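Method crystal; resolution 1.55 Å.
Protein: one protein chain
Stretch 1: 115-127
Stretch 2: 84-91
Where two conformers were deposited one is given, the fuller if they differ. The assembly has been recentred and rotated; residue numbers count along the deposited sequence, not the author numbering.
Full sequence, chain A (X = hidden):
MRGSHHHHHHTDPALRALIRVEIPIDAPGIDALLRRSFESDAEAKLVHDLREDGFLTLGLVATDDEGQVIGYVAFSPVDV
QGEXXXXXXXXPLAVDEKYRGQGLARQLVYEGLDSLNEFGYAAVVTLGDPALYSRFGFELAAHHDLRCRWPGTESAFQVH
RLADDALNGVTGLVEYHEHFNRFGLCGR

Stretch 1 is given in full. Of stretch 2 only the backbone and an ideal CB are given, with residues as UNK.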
ATOM      1  N   SER A 115     -10.463   0.822   6.006  1.00 12.63           N
ATOM      2  CA  SER A 115     -11.406   0.647   4.904  1.00 13.80           C
ATOM      3  C   SER A 115     -11.467  -0.832   4.490  1.00 13.51           C
ATOM      4  O   SER A 115     -12.561  -1.420   4.266  1.00 14.65           O
ATOM      5  CB  SER A 115     -10.992   1.524   3.726  1.00 14.72           C
ATOM      6  OG  SER A 115     -11.282   2.893   4.003  1.00 19.44           O
ATOM      7  N   LEU A 116     -10.311  -1.443   4.391  1.00 12.65           N
ATOM      8  CA  LEU A 116     -10.257  -2.845   3.975  1.00 12.48           C
ATOM      9  C   LEU A 116     -10.987  -3.739   4.988  1.00 13.15           C
ATOM     10  O   LEU A 116     -11.722  -4.644   4.607  1.00 13.90           O
ATOM     11  CB  LEU A 116      -8.827  -3.276   3.731  1.00 12.14           C
ATOM     12  CG  LEU A 116      -8.191  -2.623   2.519  1.00 12.21           C
ATOM     13  CD1 LEU A 116      -6.704  -2.724   2.648  1.00 11.67           C
ATOM     14  CD2 LEU A 116      -8.662  -3.228   1.201  1.00 12.77           C
ATOM     15  N   ASN A 117     -10.792  -3.457   6.272  1.00 14.04           N
ATOM     16  CA  ASN A 117     -11.485  -4.215   7.297  1.00 15.51           C
ATOM     17  C   ASN A 117     -12.975  -4.043   7.170  1.00 15.82           C
ATOM     18  O   ASN A 117     -13.734  -5.026   7.271  1.00 16.21           O
ATOM     19  CB  ASN A 117     -11.039  -3.746   8.677  1.00 16.09           C
ATOM     20  CG  ASN A 117     -11.722  -4.507   9.803  1.00 18.42           C
ATOM     21  OD1 ASN A 117     -11.610  -5.722   9.894  1.00 21.16           O
ATOM     22  ND2 ASN A 117     -12.434  -3.789  10.655  1.00 21.10           N
ATOM     23  N   GLU A 118     -13.394  -2.786   6.997  0.70 15.50           N
ATOM     24  CA  GLU A 118     -14.811  -2.418   6.820  0.70 17.30           C
ATOM     25  C   GLU A 118     -15.446  -3.196   5.686  0.70 18.21           C
ATOM     26  O   GLU A 118     -16.606  -3.602   5.784  0.70 19.00           O
ATOM     27  CB  GLU A 118     -14.915  -0.905   6.547  0.70 17.71           C
ATOM     28  CG  GLU A 118     -16.265  -0.320   6.164  0.70 19.40           C
ATOM     29  CD  GLU A 118     -16.138   1.134   5.734  0.70 20.04           C
ATOM     30  OE1 GLU A 118     -14.994   1.659   5.657  0.70 20.88           O
ATOM     31  OE2 GLU A 118     -17.170   1.774   5.456  0.70 20.99           O
ATOM     32  N   PHE A 119     -14.688  -3.394   4.611  1.00 18.56           N
ATOM     33  CA  PHE A 119     -15.188  -4.106   3.443  1.00 20.78           C
ATOM     34  C   PHE A 119     -14.899  -5.607   3.413  1.00 19.93           C
ATOM     35  O   PHE A 119     -15.064  -6.241   2.379  1.00 21.32           O
ATOM     36  CB  PHE A 119     -14.828  -3.356   2.166  1.00 24.79           C
ATOM     37  CG  PHE A 119     -15.492  -1.989   2.081  1.00 30.05           C
ATOM     38  CD1 PHE A 119     -16.880  -1.877   2.084  1.00 32.71           C
ATOM     39  CD2 PHE A 119     -14.736  -0.826   2.025  1.00 32.20           C
ATOM     40  CE1 PHE A 119     -17.501  -0.638   2.022  1.00 35.19           C
ATOM     41  CE2 PHE A 119     -15.347   0.417   1.956  1.00 34.37           C
ATOM     42  CZ  PHE A 119     -16.727   0.515   1.957  1.00 33.86           C
ATOM     43  N   GLY A 120     -14.500  -6.187   4.544  1.00 17.06           N
ATOM     44  CA  GLY A 120     -14.424  -7.648   4.644  1.00 17.77           C
ATOM     45  C   GLY A 120     -13.095  -8.347   4.366  1.00 16.56           C
ATOM     46  O   GLY A 120     -13.038  -9.572   4.333  1.00 17.89           O
ATOM     47  N   TYR A 121     -12.024  -7.586   4.160  1.00 14.32           N
ATOM     48  CA  TYR A 121     -10.711  -8.171   3.932  1.00 13.86           C
ATOM     49  C   TYR A 121     -10.117  -8.619   5.261  1.00 13.20           C
ATOM     50  O   TYR A 121     -10.465  -8.093   6.331  1.00 13.60           O
ATOM     51  CB  TYR A 121      -9.801  -7.175   3.211  1.00 13.72           C
ATOM     52  CG  TYR A 121     -10.261  -7.001   1.803  1.00 14.49           C
ATOM     53  CD1 TYR A 121     -11.322  -6.192   1.507  1.00 15.35           C
ATOM     54  CD2 TYR A 121      -9.666  -7.717   0.773  1.00 15.29           C
ATOM     55  CE1 TYR A 121     -11.793  -6.070   0.195  1.00 16.65           C
ATOM     56  CE2 TYR A 121     -10.121  -7.613  -0.526  1.00 16.09           C
ATOM     57  CZ  TYR A 121     -11.164  -6.780  -0.813  1.00 16.49           C
ATOM     58  OH  TYR A 121     -11.604  -6.677  -2.110  1.00 19.70           O
ATOM     59  N   ALA A 122      -9.238  -9.612   5.189  1.00 11.65           N
ATOM     60  CA  ALA A 122      -8.696 -10.247   6.384  1.00 11.54           C
ATOM     61  C   ALA A 122      -7.260  -9.946   6.740  1.00 11.26           C
ATOM     62  O   ALA A 122      -6.890 -10.122   7.899  1.00 11.55           O
ATOM     63  CB  ALA A 122      -8.873 -11.744   6.279  1.00 12.51           C
ATOM     64  N   ALA A 123      -6.440  -9.576   5.757  1.00 10.79           N
ATOM     65  CA  ALA A 123      -5.034  -9.328   5.993  1.00  9.97           C
ATOM     66  C   ALA A 123      -4.414  -8.517   4.857  1.00  9.01           C
ATOM     67  O   ALA A 123      -4.879  -8.570   3.723  1.00  9.69           O
ATOM     68  CB  ALA A 123      -4.275 -10.627   6.170  1.00 10.19           C
ATOM     69  N   VAL A 124      -3.319  -7.857   5.193  1.00  8.74           N
ATOM     70  CA  VAL A 124      -2.572  -7.032   4.282  1.00  8.74           C
ATOM     71  C   VAL A 124      -1.109  -7.397   4.365  1.00  8.85           C
ATOM     72  O   VAL A 124      -0.558  -7.468   5.460  1.00 10.51           O
ATOM     73  CB  VAL A 124      -2.721  -5.539   4.617  1.00  9.21           C
ATOM     74  CG1 VAL A 124      -1.942  -4.729   3.578  1.00  9.52           C
ATOM     75  CG2 VAL A 124      -4.190  -5.153   4.597  1.00 10.21           C
ATOM     76  N   VAL A 125      -0.497  -7.678   3.230  1.00  8.30           N
ATOM     77  CA  VAL A 125       0.960  -7.897   3.210  1.00  8.23           C
ATOM     78  C   VAL A 125       1.619  -6.706   2.543  1.00  8.32           C
ATOM     79  O   VAL A 125       0.953  -5.941   1.810  1.00  9.01           O
ATOM     80  CB  VAL A 125       1.379  -9.212   2.494  1.00  8.75           C
ATOM     81  CG1 VAL A 125       0.713 -10.391   3.150  1.00  9.11           C
ATOM     82  CG2 VAL A 125       1.042  -9.191   1.003  1.00  8.63           C
ATOM     83  N   THR A 126       2.908  -6.552   2.788  1.00  9.05           N
ATOM     84  CA  THR A 126       3.674  -5.523   2.113  1.00  9.90           C
ATOM     85  C   THR A 126       5.147  -5.912   2.133  1.00 10.30           C
ATOM     86  O   THR A 126       5.574  -6.794   2.891  1.00 10.40           O
ATOM     87  CB  THR A 126       3.458  -4.121   2.734  1.00 10.36           C
ATOM     88  OG1 THR A 126       3.862  -3.106   1.811  1.00 10.63           O
ATOM     89  CG2 THR A 126       4.254  -3.960   4.069  1.00 11.06           C
ATOM     90  N   LEU A 127       5.903  -5.288   1.246  1.00 10.76           N
ATOM     91  CA  LEU A 127       7.331  -5.535   1.107  1.00 12.08           C
ATOM     92  C   LEU A 127       8.059  -4.220   1.244  1.00 11.85           C
ATOM     93  O   LEU A 127       7.859  -3.303   0.440  1.00 12.93           O
ATOM     94  CB  LEU A 127       7.605  -6.166  -0.250  1.00 13.64           C
ATOM     95  CG  LEU A 127       9.036  -6.622  -0.496  1.00 15.74           C
ATOM     96  CD1 LEU A 127       9.380  -7.825   0.385  1.00 16.26           C
ATOM     97  CD2 LEU A 127       9.166  -7.032  -1.949  1.00 17.28           C
ATOM     98  N   UNK A  84      -7.943 -17.626  -2.666  1.00 24.80           N
ATOM     99  CA  UNK A  84      -8.399 -16.286  -2.311  1.00 24.02           C
ATOM    100  C   UNK A  84      -9.002 -16.303  -0.923  1.00 22.97           C
ATOM    101  O   UNK A  84     -10.067 -16.881  -0.712  1.00 22.32           O
ATOM    102  CB  UNK A  84      -9.414 -15.763  -3.330  1.00 24.02           C
ATOM    103  N   UNK A  85      -8.287 -15.677   0.010  1.00 20.57           N
ATOM    104  CA  UNK A  85      -8.697 -15.546   1.406  1.00 19.31           C
ATOM    105  C   UNK A  85      -9.038 -14.087   1.757  1.00 18.44           C
ATOM    106  O   UNK A  85      -9.069 -13.714   2.925  1.00 19.65           O
ATOM    107  CB  UNK A  85      -7.591 -16.064   2.327  1.00 19.31           C
ATOM    108  N   UNK A  86      -9.261 -13.265   0.744  1.00 17.79           N
ATOM    109  CA  UNK A  86      -9.579 -11.859   0.941  1.00 17.13           C
ATOM    110  C   UNK A  86      -8.394 -11.131   1.580  1.00 14.38           C
ATOM    111  O   UNK A  86      -8.551 -10.373   2.513  1.00 13.91           O
ATOM    112  CB  UNK A  86     -10.831 -11.709   1.807  1.00 17.13           C
ATOM    113  N   UNK A  87      -7.212 -11.410   1.043  1.00 10.94           N
ATOM    114  CA  UNK A  87      -5.991 -10.714   1.412  1.00 10.11           C
ATOM    115  C   UNK A  87      -5.567  -9.774   0.276  1.00  9.84           C
ATOM    116  O   UNK A  87      -5.868 -10.023  -0.898  1.00  9.48           O
ATOM    117  CB  UNK A  87      -4.878 -11.713   1.735  1.00 10.11           C
ATOM    118  N   UNK A  88      -4.838  -8.730   0.647  1.00  9.80           N
ATOM    119  CA  UNK A  88      -4.296  -7.773  -0.330  1.00  9.30           C
ATOM    120  C   UNK A  88      -2.856  -7.454   0.004  1.00  8.79           C
ATOM    121  O   UNK A  88      -2.420  -7.663   1.143  1.00  9.47           O
ATOM    122  CB  UNK A  88      -5.127  -6.489  -0.363  1.00  9.30           C
ATOM    123  N   UNK A  89      -2.121  -6.997  -1.015  1.00  8.25           N
ATOM    124  CA  UNK A  89      -0.760  -6.513  -0.874  1.00  7.77           C
ATOM    125  C   UNK A  89      -0.766  -4.980  -1.010  1.00  8.20           C
ATOM    126  O   UNK A  89      -1.404  -4.428  -1.918  1.00  8.68           O
ATOM    127  CB  UNK A  89       0.159  -7.159  -1.913  1.00  7.77           C
ATOM    128  N   UNK A  90      -0.092  -4.291  -0.099  1.00  8.26           N
ATOM    129  CA  UNK A  90      -0.013  -2.839  -0.120  1.00  8.85           C
ATOM    130  C   UNK A  90       1.235  -2.375  -0.858  1.00  9.18           C
ATOM    131  O   UNK A  90       2.332  -2.788  -0.519  1.00  8.95           O
ATOM    132  CB  UNK A  90      -0.024  -2.282   1.305  1.00  8.85           C
ATOM    133  N   UNK A  91       1.056  -1.544  -1.881  1.00  9.59           N
ATOM    134  CA  UNK A  91       2.137  -0.992  -2.681  1.00  9.86           C
ATOM    135  C   UNK A  91       1.537  -0.262  -3.845  1.00 10.23           C
ATOM    136  O   UNK A  91       0.550  -0.723  -4.412  1.00 11.16           O
ATOM    137  CB  UNK A  91       3.103  -2.079  -3.156  1.00  9.86           C
TER

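Position 84 lies beyond the reach of stretch 1: its CB points sideways, with no atom of that stretch within 5.5 Å, so the visible atoms select nothing. Asp84 is deposited; its OD1 accepts a hydrogen bond from the backbone N of residue 86 (2.8 Å), which braces the corner that follows.

Position 85 is equally unconstrained, its CB again sideways and without neighbours. Leu85 occupies it and contributes mainly its backbone, O lying 3.9 Å from CB of Ala122.

At 86, phi/psi of 65/45 is left-handed, a region that favours Gly, Asn or Asp but admits others. The backbone O accepts from N of Ala122 (2.9 Å, 172°), whatever the side chain. CB points toward stretch 1, 4.0 Å from O of Gly120, beside the Tyr121 ring; a polar or flexible chain would suit. Gln86 (chi1 m) places OE1 over one face of that ring, 3.9 Å from Tyr121 CE2.

Parallel pairing follows. At 87, CB shares a face with Ala123 and Val125, and the small methyl of Ala123 leaves space beside it; a broad aromatic or a long aliphatic chain could use it. The residue is Trp87 (chi1 m): CB of Ala123 sits 3.5 Å from the centroid of its five-membered ring, 10° off the normal, a CH-pi contact over the face.

Position 88 donates from N to O of Ala123 (3.1 Å) and accepts at O from N of Val125 (2.8 Å). Its CB turns to the opposite face, where Leu116, Tyr121 and Val124 offer carbon; Val, Ile or Leu would be reasonable. Val88 (chi1 m) divides its branches: CG1 lies 3.7 Å from Tyr121 CD2, while CG2 lies 3.9 Å from Leu116 CD1 and 3.8 Å from Val124 CG2.

At 89, phi/psi of -107/133 is ordinary strand geometry and does not demand glycine. An ideal CB would stand 3.7 Å from Val125 CG2, close but not a clash, so Gly or Ala fits most easily. Gly89 is deposited; its CA makes a CA-H...O contact with O of Val125 (3.2 Å).

Position 90 donates from N to O of Val125 (2.7 Å). The ideal CB is 3.9 Å from Val124 CG1 and 4.0 Å from Thr126 OG1, suiting a medium or long apolar chain. Met90 packs CB 3.8 Å from Val124 CG1, and its O accepts from OG1 of Thr126 (2.8 Å).

At 91, CB points sideways, 5.1 Å from Thr126 OG1, leaving the choice open; Ala91 makes no contact.

Stretch 2, residues 84-91: DLQWVGMA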
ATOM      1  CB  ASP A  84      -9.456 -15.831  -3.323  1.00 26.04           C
ATOM      2  CG  ASP A  84     -10.107 -14.522  -2.960  1.00 29.93           C
ATOM      3  OD1 ASP A  84      -9.633 -13.824  -2.024  1.00 28.13           O
ATOM      4  OD2 ASP A  84     -11.113 -14.184  -3.643  1.00 33.35           O
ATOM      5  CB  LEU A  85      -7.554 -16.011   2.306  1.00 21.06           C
ATOM      6  CG  LEU A  85      -6.989 -17.408   2.094  1.00 21.26           C
ATOM      7  CD1 LEU A  85      -5.818 -17.612   3.056  1.00 21.52           C
ATOM      8  CD2 LEU A  85      -8.070 -18.463   2.268  1.00 23.82           C
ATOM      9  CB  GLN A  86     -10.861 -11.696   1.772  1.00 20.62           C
ATOM     10  CG  GLN A  86     -12.042 -12.452   1.179  1.00 25.29           C
ATOM     11  CD  GLN A  86     -12.448 -11.909  -0.177  1.00 28.58           C
ATOM     12  OE1 GLN A  86     -12.581 -10.697  -0.354  1.00 37.18           O
ATOM     13  NE2 GLN A  86     -12.669 -12.800  -1.138  1.00 33.22           N
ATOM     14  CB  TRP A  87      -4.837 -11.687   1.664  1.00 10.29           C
ATOM     15  CG  TRP A  87      -4.904 -12.473   2.906  1.00 10.59           C
ATOM     16  CD1 TRP A  87      -6.022 -12.877   3.588  1.00 10.93           C
ATOM     17  CD2 TRP A  87      -3.784 -13.062   3.580  1.00 10.81           C
ATOM     18  NE1 TRP A  87      -5.661 -13.648   4.668  1.00 11.55           N
ATOM     19  CE2 TRP A  87      -4.295 -13.771   4.697  1.00 11.12           C
ATOM     20  CE3 TRP A  87      -2.411 -13.012   3.385  1.00 11.20           C
ATOM     21  CZ2 TRP A  87      -3.466 -14.439   5.601  1.00 11.87           C
ATOM     22  CZ3 TRP A  87      -1.566 -13.663   4.308  1.00 12.32           C
ATOM     23  CH2 TRP A  87      -2.109 -14.372   5.396  1.00 11.82           C
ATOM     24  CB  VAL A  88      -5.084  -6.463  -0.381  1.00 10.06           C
ATOM     25  CG1 VAL A  88      -6.485  -6.697  -0.915  1.00 10.44           C
ATOM     26  CG2 VAL A  88      -5.074  -5.798   0.994  1.00 10.04           C
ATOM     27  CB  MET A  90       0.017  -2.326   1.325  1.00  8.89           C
ATOM     28  CG  MET A  90      -0.002  -0.831   1.455  1.00  9.14           C
ATOM     29  SD  MET A  90      -0.205  -0.323   3.172  1.00 10.01           S
ATOM     30  CE  MET A  90       1.435  -0.586   3.790  1.00 10.41           C
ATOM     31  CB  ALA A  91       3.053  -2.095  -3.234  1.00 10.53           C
TER
HETATM   32  O   HOH W   1       3.994  -4.906  -1.230  1.00 12.19           O
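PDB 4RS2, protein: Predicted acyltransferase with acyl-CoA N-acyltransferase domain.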